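Transcriptional regulatory protein (PDB 3Q7R) probably acts as a global activator of transcription, binding a repeated DNA element in its own promoter and so probably promoting its own expression. Local coordinates at residues Lys13-Val18 against Leu114-His119; Leu53-Tyr58 against Ser110-Phe115; Ser59-Glu64 against Ser74-Leu79; Val78-Phe83 against Val89-Arg94. All coordinates share one frame; numbering follows the deposited sequence.

The four contacts illustrate how a receiver domain covers both faces of one parallel sheet. Contacts 1 and 2 lay helix 105-118 against the neighbouring strands 13-18 and 51-57, their centres about 5 Å apart; contact 2 lies about 3 Å from the centre of the chain. Contacts 3 and 4 share Val78 and strand 75-80, and bring a loop and helix 85-93 onto the sheet farther out, contact 4 about 12 Å from that centre. All four are buried and bridged by no hydrogen bond. Their chemistry still differs: contact 2 adds an aromatic face, contact 1 a lysine at its margin, contact 3 is leucine on valine, and contact 4 sets leucine ends against each other and a valine, with a salt bridge inside its helix segment.

Contact 1 of 4, residues Lys13-Val18 against Leu114-His119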
loop_
_atom_site.group_PDB
_atom_site.type_symbol
_atom_site.label_atom_id
_atom_site.label_comp_id
_atom_site.label_asym_id
_atom_site.label_seq_id
_atom_site.Cartn_x
_atom_site.Cartn_y
_atom_site.Cartn_z
ATOM N N LYS A 13 -0.320 2.389 -19.486
ATOM C CA LYS A 13 -0.281 3.343 -18.389
ATOM C C LYS A 13 1.184 3.744 -18.201
ATOM O O LYS A 13 2.074 2.929 -18.374
ATOM C CB LYS A 13 -0.776 2.681 -17.112
ATOM C CG LYS A 13 -2.223 2.196 -17.177
ATOM C CD LYS A 13 -3.234 3.315 -17.160
ATOM C CE LYS A 13 -4.684 2.776 -16.954
ATOM N NZ LYS A 13 -4.848 1.872 -15.758
ATOM N N HIS A 14 1.420 4.983 -17.824
ATOM C CA HIS A 14 2.769 5.480 -17.614
ATOM C C HIS A 14 3.076 5.546 -16.140
ATOM O O HIS A 14 2.338 6.155 -15.347
ATOM C CB HIS A 14 2.926 6.920 -18.167
ATOM C CG HIS A 14 4.300 7.485 -17.926
ATOM N ND1 HIS A 14 4.567 8.848 -17.868
ATOM C CD2 HIS A 14 5.496 6.870 -17.722
ATOM C CE1 HIS A 14 5.849 9.029 -17.615
ATOM N NE2 HIS A 14 6.440 7.837 -17.531
ATOM N N VAL A 15 4.179 4.915 -15.786
ATOM C CA VAL A 15 4.674 4.924 -14.403
ATOM C C VAL A 15 6.002 5.673 -14.357
ATOM O O VAL A 15 6.906 5.346 -15.138
ATOM C CB VAL A 15 4.922 3.491 -13.929
ATOM C CG1 VAL A 15 5.416 3.513 -12.494
ATOM C CG2 VAL A 15 3.605 2.653 -14.086
ATOM N N LEU A 16 6.118 6.682 -13.488
ATOM C CA LEU A 16 7.396 7.405 -13.333
ATOM C C LEU A 16 7.994 6.983 -11.997
ATOM O O LEU A 16 7.351 7.143 -10.981
ATOM C CB LEU A 16 7.150 8.919 -13.327
ATOM C CG LEU A 16 8.387 9.749 -12.876
ATOM C CD1 LEU A 16 9.558 9.637 -13.838
ATOM C CD2 LEU A 16 8.009 11.269 -12.640
ATOM N N LEU A 17 9.198 6.391 -12.005
ATOM C CA LEU A 17 9.920 6.038 -10.792
ATOM C C LEU A 17 10.874 7.166 -10.481
ATOM O O LEU A 17 11.721 7.501 -11.320
ATOM C CB LEU A 17 10.712 4.749 -11.009
ATOM C CG LEU A 17 11.590 4.309 -9.841
ATOM C CD1 LEU A 17 10.719 3.825 -8.639
ATOM C CD2 LEU A 17 12.511 3.134 -10.301
ATOM N N VAL A 18 10.743 7.735 -9.281
ATOM C CA VAL A 18 11.631 8.762 -8.783
ATOM C C VAL A 18 12.574 8.067 -7.792
ATOM O O VAL A 18 12.204 7.811 -6.648
ATOM C CB VAL A 18 10.853 9.868 -8.117
ATOM C CG1 VAL A 18 11.850 10.889 -7.490
ATOM C CG2 VAL A 18 9.932 10.578 -9.181
ATOM N N LEU A 114 -0.916 -4.020 -9.193
ATOM C CA LEU A 114 -2.087 -4.020 -8.311
ATOM C C LEU A 114 -2.611 -2.595 -8.155
ATOM O O LEU A 114 -3.821 -2.368 -8.230
ATOM C CB LEU A 114 -1.754 -4.597 -6.936
ATOM C CG LEU A 114 -2.889 -4.547 -5.903
ATOM C CD1 LEU A 114 -4.147 -5.288 -6.389
ATOM C CD2 LEU A 114 -2.422 -5.173 -4.591
ATOM N N PHE A 115 -1.713 -1.643 -7.911
ATOM C CA PHE A 115 -2.145 -0.276 -7.658
ATOM C C PHE A 115 -2.931 0.272 -8.838
ATOM O O PHE A 115 -4.013 0.860 -8.680
ATOM C CB PHE A 115 -0.910 0.597 -7.383
ATOM C CG PHE A 115 -1.243 1.931 -6.764
ATOM C CD1 PHE A 115 -0.852 2.203 -5.470
ATOM C CD2 PHE A 115 -1.954 2.887 -7.466
ATOM C CE1 PHE A 115 -1.168 3.439 -4.869
ATOM C CE2 PHE A 115 -2.285 4.104 -6.863
ATOM C CZ PHE A 115 -1.904 4.372 -5.579
ATOM N N LEU A 116 -2.381 0.087 -10.037
ATOM C CA LEU A 116 -3.031 0.616 -11.238
ATOM C C LEU A 116 -4.300 -0.139 -11.603
ATOM O O LEU A 116 -5.158 0.420 -12.276
ATOM C CB LEU A 116 -2.039 0.646 -12.415
ATOM C CG LEU A 116 -0.995 1.759 -12.284
ATOM C CD1 LEU A 116 0.087 1.628 -13.332
ATOM C CD2 LEU A 116 -1.695 3.111 -12.340
ATOM N N SER A 117 -4.451 -1.391 -11.161
ATOM C CA SER A 117 -5.677 -2.133 -11.473
ATOM C C SER A 117 -6.810 -1.688 -10.545
ATOM O O SER A 117 -7.969 -1.639 -10.951
ATOM C CB SER A 117 -5.453 -3.650 -11.387
ATOM O OG SER A 117 -5.283 -4.085 -10.055
ATOM N N GLN A 118 -6.466 -1.324 -9.315
ATOM C CA GLN A 118 -7.440 -0.897 -8.320
ATOM C C GLN A 118 -7.887 0.565 -8.485
ATOM O O GLN A 118 -9.017 0.903 -8.140
ATOM C CB GLN A 118 -6.831 -1.039 -6.928
ATOM C CG GLN A 118 -6.739 -2.451 -6.369
ATOM C CD GLN A 118 -6.195 -2.412 -4.953
ATOM O OE1 GLN A 118 -5.703 -1.361 -4.512
ATOM N NE2 GLN A 118 -6.299 -3.528 -4.225
ATOM N N HIS A 119 -7.015 1.432 -9.002
ATOM C CA HIS A 119 -7.272 2.882 -8.964
ATOM C C HIS A 119 -7.582 3.501 -10.326
ATOM O O HIS A 119 -6.931 3.201 -11.326
ATOM C CB HIS A 119 -6.098 3.617 -8.320
ATOM C CG HIS A 119 -5.841 3.236 -6.893
ATOM N ND1 HIS A 119 -6.525 3.802 -5.834
ATOM C CD2 HIS A 119 -4.957 2.367 -6.351
ATOM C CE1 HIS A 119 -6.075 3.287 -4.703
ATOM N NE2 HIS A 119 -5.125 2.415 -4.983
#
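Leu116 reaches from the last turns of helix 105-118 to strand 13-18 and sets a single methyl, CD1, against two residues of the strand. Its closest approach is to Val15, with CD1 of Leu116 3.7 Å from CG2 of Val15, the two side chains meeting at a slant. CG2 of Val15 stands anti to the carbonyl carbon, which turns it, and not CG1, to the leucine. The same leucine CD1 also lies 4.0 Å from CB of Lys13, adding the foot of the lysine to the apolar patch.

Packing is close here, whereas the Lys13 side is looser and partly exposed. The lysine chain bends at chi2 (-72°) and again at chi4 (53°), carrying its ammonium group over the helix end; NZ of Lys13 remains 3.8 Å from the carbonyl O of Leu116, a polar approach without a hydrogen bond.

Leu116 also touches Tyr37 of the edge strand 37-42, while the backbone of 13-18 pairs with that strand and with 51-57. Farther round the helix, Leu114 and Phe115 pack on Trp97 of the second subunit, so helix 105-118 lies between the sheet and the second subunit.

Contact 2 of 4, residues Leu53-Tyr58 against Ser110-Phe115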
loop_
_atom_site.group_PDB
_atom_site.type_symbol
_atom_site.label_atom_id
_atom_site.label_comp_id
_atom_site.label_asym_id
_atom_site.label_seq_id
_atom_site.Cartn_x
_atom_site.Cartn_y
_atom_site.Cartn_z
ATOM N N LEU A 53 0.948 6.934 -12.429
ATOM C CA LEU A 53 1.426 6.615 -11.073
ATOM C C LEU A 53 2.859 7.127 -10.978
ATOM O O LEU A 53 3.651 6.912 -11.886
ATOM C CB LEU A 53 1.416 5.121 -10.842
ATOM C CG LEU A 53 2.094 4.637 -9.563
ATOM C CD1 LEU A 53 1.322 5.118 -8.342
ATOM C CD2 LEU A 53 2.163 3.080 -9.623
ATOM N N VAL A 54 3.186 7.817 -9.898
ATOM C CA VAL A 54 4.589 8.128 -9.586
ATOM C C VAL A 54 5.001 7.290 -8.393
ATOM O O VAL A 54 4.312 7.302 -7.378
ATOM C CB VAL A 54 4.770 9.619 -9.221
ATOM C CG1 VAL A 54 6.251 9.895 -8.880
ATOM C CG2 VAL A 54 4.305 10.462 -10.440
ATOM N N VAL A 55 6.096 6.537 -8.522
ATOM C CA VAL A 55 6.586 5.679 -7.411
ATOM C C VAL A 55 7.790 6.440 -6.906
ATOM O O VAL A 55 8.723 6.660 -7.665
ATOM C CB VAL A 55 6.996 4.307 -7.935
ATOM C CG1 VAL A 55 7.570 3.485 -6.777
ATOM C CG2 VAL A 55 5.773 3.572 -8.487
ATOM N N CYS A 56 7.740 6.950 -5.658
ATOM C CA CYS A 56 8.815 7.855 -5.220
ATOM C C CYS A 56 9.538 7.345 -3.992
ATOM O O CYS A 56 8.883 6.998 -3.021
ATOM C CB CYS A 56 8.166 9.200 -4.845
ATOM S SG CYS A 56 9.370 10.526 -4.529
ATOM N N GLU A 57 10.867 7.330 -4.025
ATOM C CA GLU A 57 11.597 7.035 -2.821
ATOM C C GLU A 57 11.246 8.029 -1.701
ATOM O O GLU A 57 11.170 9.260 -1.925
ATOM C CB GLU A 57 13.093 7.221 -3.095
ATOM C CG GLU A 57 13.613 6.196 -4.084
ATOM C CD GLU A 57 13.734 4.819 -3.492
ATOM O OE1 GLU A 57 13.470 4.605 -2.290
ATOM O OE2 GLU A 57 14.041 3.881 -4.255
ATOM N N TYR A 58 11.082 7.517 -0.480
ATOM C CA TYR A 58 10.812 8.417 0.631
ATOM C C TYR A 58 11.928 9.476 0.762
ATOM O O TYR A 58 11.669 10.644 1.074
ATOM C CB TYR A 58 10.666 7.614 1.915
ATOM C CG TYR A 58 10.302 8.483 3.116
ATOM C CD1 TYR A 58 8.990 8.983 3.241
ATOM C CD2 TYR A 58 11.246 8.799 4.072
ATOM C CE1 TYR A 58 8.642 9.780 4.348
ATOM C CE2 TYR A 58 10.904 9.612 5.179
ATOM C CZ TYR A 58 9.581 10.051 5.290
ATOM O OH TYR A 58 9.241 10.845 6.401
ATOM N N SER A 110 4.676 -6.288 -9.105
ATOM C CA SER A 110 3.361 -6.720 -8.651
ATOM C C SER A 110 2.590 -5.582 -8.004
ATOM O O SER A 110 1.368 -5.487 -8.147
ATOM C CB SER A 110 3.463 -7.931 -7.702
ATOM O OG SER A 110 3.921 -9.084 -8.425
ATOM N N ALA A 111 3.311 -4.733 -7.276
ATOM C CA ALA A 111 2.668 -3.632 -6.592
ATOM C C ALA A 111 2.157 -2.596 -7.583
ATOM O O ALA A 111 1.076 -2.057 -7.395
ATOM C CB ALA A 111 3.657 -2.974 -5.617
ATOM N N ILE A 112 2.987 -2.230 -8.559
ATOM C CA ILE A 112 2.568 -1.293 -9.595
ATOM C C ILE A 112 1.340 -1.838 -10.314
ATOM O O ILE A 112 0.361 -1.123 -10.551
ATOM C CB ILE A 112 3.742 -1.101 -10.596
ATOM C CG1 ILE A 112 4.844 -0.252 -9.970
ATOM C CG2 ILE A 112 3.254 -0.518 -11.931
ATOM C CD1 ILE A 112 6.171 -0.309 -10.825
ATOM N N SER A 113 1.367 -3.123 -10.624
ATOM C CA SER A 113 0.239 -3.750 -11.326
ATOM C C SER A 113 -1.044 -3.740 -10.483
ATOM O O SER A 113 -2.146 -3.486 -10.993
ATOM C CB SER A 113 0.608 -5.177 -11.756
ATOM O OG SER A 113 1.729 -5.159 -12.624
ATOM N N LEU A 114 -0.916 -4.020 -9.193
ATOM C CA LEU A 114 -2.087 -4.020 -8.311
ATOM C C LEU A 114 -2.611 -2.595 -8.155
ATOM O O LEU A 114 -3.821 -2.368 -8.230
ATOM C CB LEU A 114 -1.754 -4.597 -6.936
ATOM C CG LEU A 114 -2.889 -4.547 -5.903
ATOM C CD1 LEU A 114 -4.147 -5.288 -6.389
ATOM C CD2 LEU A 114 -2.422 -5.173 -4.591
ATOM N N PHE A 115 -1.713 -1.643 -7.911
ATOM C CA PHE A 115 -2.145 -0.276 -7.658
ATOM C C PHE A 115 -2.931 0.272 -8.838
ATOM O O PHE A 115 -4.013 0.860 -8.680
ATOM C CB PHE A 115 -0.910 0.597 -7.383
ATOM C CG PHE A 115 -1.243 1.931 -6.764
ATOM C CD1 PHE A 115 -0.852 2.203 -5.470
ATOM C CD2 PHE A 115 -1.954 2.887 -7.466
ATOM C CE1 PHE A 115 -1.168 3.439 -4.869
ATOM C CE2 PHE A 115 -2.285 4.104 -6.863
ATOM C CZ PHE A 115 -1.904 4.372 -5.579
#
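Leu53 and Ile112 mark the nearest backbone approach between strand 53-57 and helix 110-115, with CA of Leu53 8.1 Å from CA of Ile112. The two segment axes come within 10.6 Å and their N-to-C directions differ by 145°, so the helix runs roughly antiparallel to the strand it covers.

Leu53 divides its two methyls between different partners. CD1 of Leu53 sits over one face of the Phe115 ring, 4.1 Å from the ring centroid and 15° off the ring normal, a CH-pi contact displaced toward the rim carbons; CE2 of Phe115 is nearest, 4.0 Å from CD1 of Leu53. On the aromatic side, CG lies anti to the backbone N (chi1 -165°), which swings the ring toward the strand. The other leucine methyl, CD2 of Leu53, is 4.3 Å from CG1 of Ile112. Two residues along the strand, CG2 of Val55 meets that same isoleucine methylene at 4.2 Å, so Ile112 receives a branch from each of the two strand residues that face it.

Ile112 extends onto Val15 of strand 13-18, and Phe115 packs on Trp97 of the second subunit, linking core and dimer interface. A central parallel strand roofed by the C-terminal helix is characteristic of the CheY-like receiver fold, here in an atypical OmpR/PhoB-type regulator.

Contact 3 of 4, residues Ser59-Glu64 against Ser74-Leu79; sequences SLLPRE and SFVLVL
Leu61 carries this contact from the loop side, spreading its two methyls over two valines of strand 75-79. The tighter meeting is with Val78: CD2 of Leu61 lies 3.8 Å from CG2 of Val78, and the two side chains cross at about a right angle. The other branch reaches back along the strand, where CD1 of Leu61 approaches CG1 of Val76 at a looser 4.5 Å. Val76 and Val78, two positions apart in the strand, both direct their side chains to this face, and the forked leucine end spans the step between them.

Leu61 is put there by its first torsion, which turns CG away from the backbone N (chi1 -172°) and leads the branched end to the valines. Val78 offers CG2, the methyl anti to its carbonyl carbon. The nearest alpha carbons, CA of Leu61 and CA of Val78, remain 7.9 Å apart, so the contact is made through side chains and no hydrogen bond crosses it.

In the next shell, Leu91 of helix 85-93 touches both Leu61 and Val78, closing an apolar triangle of loop, strand and helix. Tyr45 and Phe96 border Val76, and Tyr98 of the adjoining strand borders Val78. Beyond Leu61, a weak hydrogen bond from Arg94 NH2 to the carbonyl O of Pro62 helps tie the loop to the end of the helix.

Segment 59-64 belongs to an irregular connection from strand 51-57 to strand 75-80. It covers a sheet face where receiver domains of this fold commonly have a helix in that connection; here Leu61 of a loop packs against that face, beside Leu91 of helix 85-93.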
loop_
_atom_site.group_PDB
_atom_site.type_symbol
_atom_site.label_atom_id
_atom_site.label_comp_id
_atom_site.label_asym_id
_atom_site.label_seq_id
_atom_site.Cartn_x
_atom_site.Cartn_y
_atom_site.Cartn_z
ATOM N N SER A 59 13.182 9.073 0.552
ATOM C CA SER A 59 14.251 10.053 0.596
ATOM C C SER A 59 14.164 11.165 -0.438
ATOM O O SER A 59 14.917 12.162 -0.311
ATOM C CB SER A 59 15.628 9.399 0.485
ATOM O OG SER A 59 15.909 8.533 1.609
ATOM N N LEU A 60 13.288 11.026 -1.436
ATOM C CA LEU A 60 13.115 12.037 -2.476
ATOM C C LEU A 60 11.738 12.686 -2.365
ATOM O O LEU A 60 11.397 13.566 -3.174
ATOM C CB LEU A 60 13.325 11.469 -3.851
ATOM C CG LEU A 60 14.764 11.000 -4.095
ATOM C CD1 LEU A 60 14.882 10.187 -5.420
ATOM C CD2 LEU A 60 15.673 12.238 -4.068
ATOM N N LEU A 61 10.967 12.289 -1.344
ATOM C CA LEU A 61 9.562 12.779 -1.244
ATOM C C LEU A 61 9.533 14.037 -0.353
ATOM O O LEU A 61 9.844 13.978 0.836
ATOM C CB LEU A 61 8.695 11.743 -0.569
ATOM C CG LEU A 61 7.207 12.129 -0.617
ATOM C CD1 LEU A 61 6.542 11.991 -1.979
ATOM C CD2 LEU A 61 6.491 11.192 0.401
ATOM N N PRO A 62 9.249 15.193 -0.922
ATOM C CA PRO A 62 9.175 16.377 -0.026
ATOM C C PRO A 62 8.204 16.168 1.144
ATOM O O PRO A 62 7.119 15.603 1.003
ATOM C CB PRO A 62 8.566 17.464 -0.930
ATOM C CG PRO A 62 8.956 17.024 -2.331
ATOM C CD PRO A 62 8.826 15.512 -2.293
ATOM N N ARG A 63 8.610 16.659 2.310
ATOM C CA ARG A 63 7.826 16.342 3.503
ATOM C C ARG A 63 6.539 17.141 3.584
ATOM O O ARG A 63 5.672 16.743 4.363
ATOM C CB ARG A 63 8.655 16.668 4.735
ATOM C CG ARG A 63 9.654 15.548 5.079
ATOM C CD ARG A 63 8.865 14.401 5.821
ATOM N NE ARG A 63 8.561 14.922 7.156
ATOM C CZ ARG A 63 9.441 14.930 8.155
ATOM N NH1 ARG A 63 10.663 14.419 7.971
ATOM N NH2 ARG A 63 9.117 15.457 9.350
ATOM N N GLU A 64 6.452 18.227 2.814
ATOM C CA GLU A 64 5.296 19.144 2.918
ATOM C C GLU A 64 4.114 18.604 2.051
ATOM O O GLU A 64 2.962 18.920 2.301
ATOM C CB GLU A 64 5.719 20.558 2.475
ATOM C CG GLU A 64 6.941 21.088 3.244
ATOM C CD GLU A 64 8.290 20.537 2.727
ATOM O OE1 GLU A 64 8.341 19.919 1.621
ATOM O OE2 GLU A 64 9.305 20.723 3.455
ATOM N N SER A 74 -1.598 12.784 -10.503
ATOM C CA SER A 74 -1.058 11.425 -10.470
ATOM C C SER A 74 -1.219 10.795 -9.084
ATOM O O SER A 74 -1.069 11.479 -8.078
ATOM C CB SER A 74 0.451 11.442 -10.776
ATOM O OG SER A 74 0.783 12.085 -11.998
ATOM N N PHE A 75 -1.466 9.480 -9.023
ATOM C CA PHE A 75 -1.301 8.763 -7.756
ATOM C C PHE A 75 0.189 8.694 -7.412
ATOM O O PHE A 75 1.044 8.781 -8.300
ATOM C CB PHE A 75 -1.821 7.332 -7.908
ATOM C CG PHE A 75 -3.273 7.254 -8.255
ATOM C CD1 PHE A 75 -4.193 7.533 -7.265
ATOM C CD2 PHE A 75 -3.701 6.898 -9.520
ATOM C CE1 PHE A 75 -5.564 7.475 -7.547
ATOM C CE2 PHE A 75 -5.060 6.829 -9.800
ATOM C CZ PHE A 75 -5.981 7.126 -8.795
ATOM N N VAL A 76 0.481 8.547 -6.120
ATOM C CA VAL A 76 1.890 8.368 -5.665
ATOM C C VAL A 76 2.031 7.193 -4.707
ATOM O O VAL A 76 1.274 7.106 -3.725
ATOM C CB VAL A 76 2.416 9.645 -4.983
ATOM C CG1 VAL A 76 3.848 9.385 -4.466
ATOM C CG2 VAL A 76 2.444 10.865 -5.976
ATOM N N LEU A 77 2.951 6.261 -5.003
ATOM C CA LEU A 77 3.256 5.164 -4.086
ATOM C C LEU A 77 4.658 5.422 -3.593
ATOM O O LEU A 77 5.550 5.706 -4.418
ATOM C CB LEU A 77 3.235 3.828 -4.874
ATOM C CG LEU A 77 3.747 2.564 -4.144
ATOM C CD1 LEU A 77 2.775 2.168 -3.039
ATOM C CD2 LEU A 77 3.859 1.417 -5.161
ATOM N N VAL A 78 4.869 5.298 -2.289
ATOM C CA VAL A 78 6.156 5.680 -1.693
ATOM C C VAL A 78 6.992 4.449 -1.323
ATOM O O VAL A 78 6.456 3.450 -0.852
ATOM C CB VAL A 78 5.890 6.546 -0.456
ATOM C CG1 VAL A 78 7.172 6.756 0.336
ATOM C CG2 VAL A 78 5.235 7.854 -0.869
ATOM N N LEU A 79 8.302 4.503 -1.578
ATOM C CA LEU A 79 9.198 3.405 -1.220
ATOM C C LEU A 79 10.045 3.820 -0.022
ATOM O O LEU A 79 10.773 4.816 -0.084
ATOM C CB LEU A 79 10.137 3.050 -2.363
ATOM C CG LEU A 79 9.464 2.798 -3.704
ATOM C CD1 LEU A 79 10.576 2.308 -4.727
ATOM C CD2 LEU A 79 8.320 1.761 -3.523
#

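Contact 4 of 4, residues Val78-Phe83 against Val89-Arg94; sequences VLLDFF and VDLLDR
Leu80 and Leu91 point their side chains at each other, tip to tip, across the first half of a beta-alpha-beta unit: strand 75-80, helix 85-93 and strand 97-100 of the receiver fold. Their ends meet closely, CD1 of Leu80 lying 3.5 Å from CD1 of Leu91, while CG of Leu80 is 4.1 Å from the same methyl. Val78 meets Leu91 end-on as well, but here both leucine branches take part: CG1 of Val78 is 4.0 Å from CD1 of Leu91, and CG2 of Val78 is 4.2 Å from CD2 of Leu91. The forked end of Leu91 thus abuts the ends of two residues that project from the same face of the strand, with CD1 the methyl they share.

In Leu91, CG lies anti to the carbonyl carbon (chi1 -79°), which directs its two methyls at the strand. The other methyl of Leu80, CD2, rests over one face of the Phe82 ring, toward its rim.

Around this apolar centre, Tyr98 and Ile100 of strand 97-100 flank Leu80. The next helix residue, Leu92, packs on Leu114 of the second subunit, so the helix faces both sheet and dimer interface. Within the segment, Asp90 and Arg94, four residues apart, form a salt bridge, NH1 of Arg94 lying 3.0 Å from OD2 of Asp90. NH1 meets the oxygen nearly along its C-O axis, and OD2 in turn lies 15° out of the guanidinium plane of Arg94.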
loop_
_atom_site.group_PDB
_atom_site.type_symbol
_atom_site.label_atom_id
_atom_site.label_comp_id
_atom_site.label_asym_id
_atom_site.label_seq_id
_atom_site.Cartn_x
_atom_site.Cartn_y
_atom_site.Cartn_z
ATOM N N VAL A 78 4.869 5.298 -2.289
ATOM C CA VAL A 78 6.156 5.680 -1.693
ATOM C C VAL A 78 6.992 4.449 -1.323
ATOM O O VAL A 78 6.456 3.450 -0.852
ATOM C CB VAL A 78 5.890 6.546 -0.456
ATOM C CG1 VAL A 78 7.172 6.756 0.336
ATOM C CG2 VAL A 78 5.235 7.854 -0.869
ATOM N N LEU A 79 8.302 4.503 -1.578
ATOM C CA LEU A 79 9.198 3.405 -1.220
ATOM C C LEU A 79 10.045 3.820 -0.022
ATOM O O LEU A 79 10.773 4.816 -0.084
ATOM C CB LEU A 79 10.137 3.050 -2.363
ATOM C CG LEU A 79 9.464 2.798 -3.704
ATOM C CD1 LEU A 79 10.576 2.308 -4.727
ATOM C CD2 LEU A 79 8.320 1.761 -3.523
ATOM N N LEU A 80 9.946 3.064 1.057
ATOM C CA LEU A 80 10.639 3.417 2.325
ATOM C C LEU A 80 11.816 2.486 2.592
ATOM O O LEU A 80 11.692 1.279 2.433
ATOM C CB LEU A 80 9.698 3.220 3.531
ATOM C CG LEU A 80 8.972 4.461 3.937
ATOM C CD1 LEU A 80 7.795 4.122 4.846
ATOM C CD2 LEU A 80 9.944 5.364 4.744
ATOM N N ASP A 81 12.927 3.024 3.078
ATOM C CA ASP A 81 14.047 2.133 3.457
ATOM C C ASP A 81 13.812 1.423 4.789
ATOM O O ASP A 81 14.489 0.408 5.067
ATOM C CB ASP A 81 15.330 2.944 3.670
ATOM C CG ASP A 81 15.911 3.518 2.385
ATOM O OD1 ASP A 81 15.663 3.001 1.283
ATOM O OD2 ASP A 81 16.786 4.427 2.504
ATOM N N PHE A 82 12.940 1.953 5.635
ATOM C CA PHE A 82 12.916 1.556 7.043
ATOM C C PHE A 82 11.489 1.640 7.586
ATOM O O PHE A 82 10.611 2.325 7.013
ATOM C CB PHE A 82 13.813 2.534 7.881
ATOM C CG PHE A 82 13.355 3.980 7.751
ATOM C CD1 PHE A 82 12.359 4.454 8.579
ATOM C CD2 PHE A 82 13.909 4.833 6.758
ATOM C CE1 PHE A 82 11.858 5.765 8.421
ATOM C CE2 PHE A 82 13.420 6.110 6.562
ATOM C CZ PHE A 82 12.406 6.603 7.409
ATOM N N PHE A 83 11.304 1.028 8.750
ATOM C CA PHE A 83 10.104 1.157 9.551
ATOM C C PHE A 83 10.315 2.154 10.685
ATOM O O PHE A 83 11.292 2.028 11.485
ATOM C CB PHE A 83 9.730 -0.172 10.199
ATOM C CG PHE A 83 8.606 -0.018 11.167
ATOM C CD1 PHE A 83 7.321 0.159 10.702
ATOM C CD2 PHE A 83 8.842 0.078 12.499
ATOM C CE1 PHE A 83 6.287 0.340 11.580
ATOM C CE2 PHE A 83 7.808 0.259 13.369
ATOM C CZ PHE A 83 6.540 0.441 12.893
ATOM N N VAL A 89 2.757 6.617 9.977
ATOM C CA VAL A 89 1.472 7.317 10.201
ATOM C C VAL A 89 1.410 8.621 9.394
ATOM O O VAL A 89 0.362 8.934 8.751
ATOM C CB VAL A 89 1.288 7.636 11.713
ATOM C CG1 VAL A 89 0.121 8.626 11.917
ATOM C CG2 VAL A 89 1.082 6.326 12.521
ATOM N N ASP A 90 2.507 9.376 9.378
ATOM C CA ASP A 90 2.532 10.648 8.617
ATOM C C ASP A 90 2.284 10.434 7.105
ATOM O O ASP A 90 1.477 11.174 6.493
ATOM C CB ASP A 90 3.874 11.369 8.856
ATOM C CG ASP A 90 3.998 12.654 8.070
ATOM O OD1 ASP A 90 3.306 13.626 8.420
ATOM O OD2 ASP A 90 4.809 12.669 7.124
ATOM N N LEU A 91 2.891 9.366 6.545
ATOM C CA LEU A 91 2.667 9.071 5.113
ATOM C C LEU A 91 1.206 8.765 4.859
ATOM O O LEU A 91 0.585 9.328 3.928
ATOM C CB LEU A 91 3.483 7.871 4.618
ATOM C CG LEU A 91 4.953 8.209 4.329
ATOM C CD1 LEU A 91 5.718 6.887 4.101
ATOM C CD2 LEU A 91 5.136 9.172 3.095
ATOM N N LEU A 92 0.636 7.908 5.693
ATOM C CA LEU A 92 -0.742 7.473 5.458
ATOM C C LEU A 92 -1.704 8.675 5.601
ATOM O O LEU A 92 -2.656 8.849 4.822
ATOM C CB LEU A 92 -1.110 6.382 6.444
ATOM C CG LEU A 92 -0.302 5.072 6.244
ATOM C CD1 LEU A 92 -0.457 4.186 7.523
ATOM C CD2 LEU A 92 -0.764 4.285 4.973
ATOM N N ASP A 93 -1.436 9.494 6.609
ATOM C CA ASP A 93 -2.314 10.638 6.865
ATOM C C ASP A 93 -2.194 11.691 5.757
ATOM O O ASP A 93 -3.155 12.451 5.523
ATOM C CB ASP A 93 -1.973 11.293 8.212
ATOM C CG ASP A 93 -2.462 10.474 9.424
ATOM O OD1 ASP A 93 -3.161 9.472 9.233
ATOM O OD2 ASP A 93 -2.132 10.910 10.568
ATOM N N ARG A 94 -1.049 11.739 5.080
ATOM C CA ARG A 94 -0.853 12.634 3.955
ATOM C C ARG A 94 -1.393 12.058 2.637
ATOM O O ARG A 94 -1.299 12.723 1.616
ATOM C CB ARG A 94 0.651 12.982 3.794
ATOM C CG ARG A 94 1.158 13.950 4.901
ATOM C CD ARG A 94 2.720 13.828 5.055
ATOM N NE ARG A 94 3.354 14.198 3.830
ATOM C CZ ARG A 94 4.579 13.870 3.447
ATOM N NH1 ARG A 94 5.424 13.074 4.168
ATOM N NH2 ARG A 94 4.983 14.328 2.288
#